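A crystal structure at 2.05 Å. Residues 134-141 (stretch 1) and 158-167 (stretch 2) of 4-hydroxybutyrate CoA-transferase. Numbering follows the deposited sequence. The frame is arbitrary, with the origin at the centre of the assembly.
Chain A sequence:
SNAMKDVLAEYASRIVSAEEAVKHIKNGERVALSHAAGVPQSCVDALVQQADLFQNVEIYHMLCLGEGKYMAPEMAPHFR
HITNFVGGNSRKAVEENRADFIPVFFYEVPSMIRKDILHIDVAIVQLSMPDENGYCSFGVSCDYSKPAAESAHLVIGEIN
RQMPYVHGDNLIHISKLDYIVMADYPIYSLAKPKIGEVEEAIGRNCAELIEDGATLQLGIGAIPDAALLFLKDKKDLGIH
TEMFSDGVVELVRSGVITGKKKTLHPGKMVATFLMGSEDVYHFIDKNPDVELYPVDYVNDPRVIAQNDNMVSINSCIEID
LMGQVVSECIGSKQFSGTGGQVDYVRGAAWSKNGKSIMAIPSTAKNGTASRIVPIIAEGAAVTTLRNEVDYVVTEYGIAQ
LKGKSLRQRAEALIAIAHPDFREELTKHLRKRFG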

# COMPACT_ATOMS: atom_id res chain seq x y z
N GLY A 134 36.63 -15.45 -8.80
CA GLY A 134 35.92 -15.29 -10.06
C GLY A 134 34.60 -14.57 -9.90
O GLY A 134 33.78 -14.59 -10.80
N TYR A 135 34.40 -13.92 -8.76
CA TYR A 135 33.20 -13.14 -8.53
C TYR A 135 33.39 -11.65 -8.83
O TYR A 135 34.36 -11.04 -8.38
CB TYR A 135 32.71 -13.33 -7.09
CG TYR A 135 32.03 -14.65 -6.84
CD1 TYR A 135 30.68 -14.79 -7.07
CD2 TYR A 135 32.74 -15.76 -6.40
CE1 TYR A 135 30.06 -15.98 -6.88
CE2 TYR A 135 32.11 -16.97 -6.20
CZ TYR A 135 30.78 -17.07 -6.42
OH TYR A 135 30.12 -18.25 -6.21
N CYS A 136 32.48 -11.10 -9.62
CA CYS A 136 32.40 -9.66 -9.87
C CYS A 136 31.31 -9.09 -9.01
O CYS A 136 30.27 -9.73 -8.82
CB CYS A 136 31.98 -9.38 -11.29
SG CYS A 136 33.14 -9.97 -12.50
N SER A 137 31.51 -7.87 -8.56
CA SER A 137 30.49 -7.11 -7.88
C SER A 137 29.64 -6.28 -8.87
O SER A 137 30.11 -5.83 -9.90
CB SER A 137 31.14 -6.19 -6.84
OG SER A 137 30.23 -5.27 -6.29
N PHE A 138 28.37 -6.06 -8.53
CA PHE A 138 27.52 -5.15 -9.30
C PHE A 138 27.83 -3.69 -8.95
O PHE A 138 27.18 -2.77 -9.44
CB PHE A 138 26.04 -5.49 -9.08
CG PHE A 138 25.61 -6.78 -9.73
CD1 PHE A 138 25.73 -7.99 -9.05
CD2 PHE A 138 25.10 -6.79 -11.03
CE1 PHE A 138 25.36 -9.20 -9.65
CE2 PHE A 138 24.71 -8.00 -11.65
CZ PHE A 138 24.84 -9.21 -10.94
N GLY A 139 28.87 -3.46 -8.14
CA GLY A 139 29.26 -2.10 -7.75
C GLY A 139 28.08 -1.29 -7.19
O GLY A 139 27.39 -1.74 -6.28
N VAL A 140 27.86 -0.13 -7.78
CA VAL A 140 26.89 0.84 -7.33
C VAL A 140 25.43 0.54 -7.75
O VAL A 140 24.54 1.28 -7.38
CB VAL A 140 27.25 2.30 -7.84
CG1 VAL A 140 28.61 2.75 -7.31
CG2 VAL A 140 27.24 2.37 -9.36
N SER A 141 25.19 -0.52 -8.53
CA SER A 141 23.85 -0.84 -9.03
C SER A 141 23.46 -2.30 -8.80
O SER A 141 23.72 -3.18 -9.61
CB SER A 141 23.74 -0.47 -10.52
OG SER A 141 23.94 0.93 -10.67
N GLU A 158 29.74 -5.78 -18.40
CA GLU A 158 30.69 -4.73 -18.76
C GLU A 158 31.61 -4.52 -17.57
O GLU A 158 31.22 -3.86 -16.60
CB GLU A 158 29.97 -3.43 -19.13
CG GLU A 158 30.88 -2.33 -19.62
CD GLU A 158 30.15 -1.20 -20.33
OE1 GLU A 158 29.42 -1.49 -21.31
OE2 GLU A 158 30.30 -0.04 -19.92
N ILE A 159 32.82 -5.08 -17.63
CA ILE A 159 33.74 -5.01 -16.50
C ILE A 159 34.60 -3.75 -16.58
O ILE A 159 35.51 -3.62 -17.41
CB ILE A 159 34.62 -6.28 -16.39
CG1 ILE A 159 33.74 -7.52 -16.26
CG2 ILE A 159 35.53 -6.18 -15.19
CD1 ILE A 159 34.50 -8.79 -15.85
N ASN A 160 34.29 -2.81 -15.70
CA ASN A 160 34.96 -1.52 -15.70
C ASN A 160 35.99 -1.46 -14.56
O ASN A 160 35.68 -1.73 -13.38
CB ASN A 160 33.89 -0.43 -15.58
CG ASN A 160 34.45 0.99 -15.59
OD1 ASN A 160 35.66 1.24 -15.75
ND2 ASN A 160 33.54 1.94 -15.39
N ARG A 161 37.21 -1.11 -14.91
CA ARG A 161 38.28 -1.02 -13.91
C ARG A 161 37.90 -0.01 -12.83
O ARG A 161 38.39 -0.09 -11.71
CB ARG A 161 39.62 -0.60 -14.50
CG ARG A 161 40.09 -1.30 -15.78
CD ARG A 161 39.90 -2.76 -15.77
NE ARG A 161 40.76 -3.43 -16.75
CZ ARG A 161 40.65 -3.35 -18.07
NH1 ARG A 161 41.51 -4.01 -18.83
NH2 ARG A 161 39.68 -2.64 -18.64
N GLN A 162 37.04 0.94 -13.19
CA GLN A 162 36.67 2.01 -12.26
C GLN A 162 35.35 1.77 -11.54
O GLN A 162 34.97 2.59 -10.71
CB GLN A 162 36.68 3.35 -12.99
CG GLN A 162 38.05 3.69 -13.54
CD GLN A 162 38.19 5.12 -13.98
OE1 GLN A 162 37.72 6.03 -13.28
NE2 GLN A 162 38.84 5.35 -15.13
N MSE A 163 34.66 0.67 -11.83
CA MSE A 163 33.48 0.31 -11.05
C MSE A 163 33.93 -0.27 -9.71
O MSE A 163 34.69 -1.26 -9.67
CB MSE A 163 32.61 -0.71 -11.76
CG MSE A 163 31.42 -1.14 -10.91
SE MSE A 163 30.10 0.27 -10.74
CE MSE A 163 28.70 -0.61 -11.73
N PRO A 164 33.50 0.35 -8.60
CA PRO A 164 34.02 -0.11 -7.32
C PRO A 164 33.49 -1.49 -6.95
O PRO A 164 32.46 -1.91 -7.46
CB PRO A 164 33.52 0.95 -6.33
CG PRO A 164 32.40 1.61 -7.00
CD PRO A 164 32.68 1.56 -8.47
N TYR A 165 34.23 -2.18 -6.09
CA TYR A 165 33.80 -3.48 -5.57
C TYR A 165 33.00 -3.18 -4.33
O TYR A 165 33.53 -2.63 -3.37
CB TYR A 165 35.01 -4.36 -5.23
CG TYR A 165 34.64 -5.74 -4.69
CD1 TYR A 165 34.40 -5.92 -3.32
CD2 TYR A 165 34.53 -6.84 -5.53
CE1 TYR A 165 34.07 -7.15 -2.82
CE2 TYR A 165 34.21 -8.09 -5.02
CZ TYR A 165 33.98 -8.23 -3.66
OH TYR A 165 33.65 -9.44 -3.11
N VAL A 166 31.71 -3.45 -4.38
CA VAL A 166 30.81 -3.11 -3.27
C VAL A 166 30.26 -4.36 -2.61
O VAL A 166 29.77 -5.30 -3.28
CB VAL A 166 29.66 -2.18 -3.74
CG1 VAL A 166 28.68 -1.84 -2.58
CG2 VAL A 166 30.25 -0.89 -4.35
N HIS A 167 30.32 -4.34 -1.29
CA HIS A 167 29.90 -5.44 -0.46
C HIS A 167 28.40 -5.63 -0.38
O HIS A 167 27.63 -4.83 -0.93
CB HIS A 167 30.48 -5.25 0.95
CG HIS A 167 31.96 -5.46 0.99
ND1 HIS A 167 32.52 -6.71 1.04
CD2 HIS A 167 32.99 -4.58 0.95
CE1 HIS A 167 33.84 -6.59 1.04
NE2 HIS A 167 34.15 -5.31 1.00

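A single serine hydroxyl organises this contact: Ser 137 OG accepts hydrogen bonds from two backbone amides, one in each stretch. Val 166 N donates across the interface to Ser 137 OG at 3.0 Å, while Gly 139 N, two residues further along the serine's own stretch, donates to the same OG at 2.9 Å. The example illustrates how a short polar side chain can join loop backbones where no strand ladder links them.

Glycine makes the close approach possible. Gly 139 lies within the type II' turn from Phe 138 to Ser 141, closed by Ser 141 N to Phe 138 O at 3.1 Å. Its positive phi favours glycine, and the bare CA of Gly 139 comes 3.2 Å from Pro 164 O in a CA-H...O contact; a CB there would clash with the selenium of Met 163, a selenomethionine.

Around this polar centre the packing is apolar. The type I turn from Asn 160 to Met 163 leads the chain into Met 163, whose SE lies 3.8 Å from Val 140 CG2, while Val 140 CG1 meets Pro 164 CG at 4.0 Å. Farther out, Cys 136 SG touches Ile 159 CD1 at 3.8 Å. Although the CA-to-CB bond of Tyr 165 points away, its ring returns, bringing CD2 within 3.7 Å of Ser 137 CB.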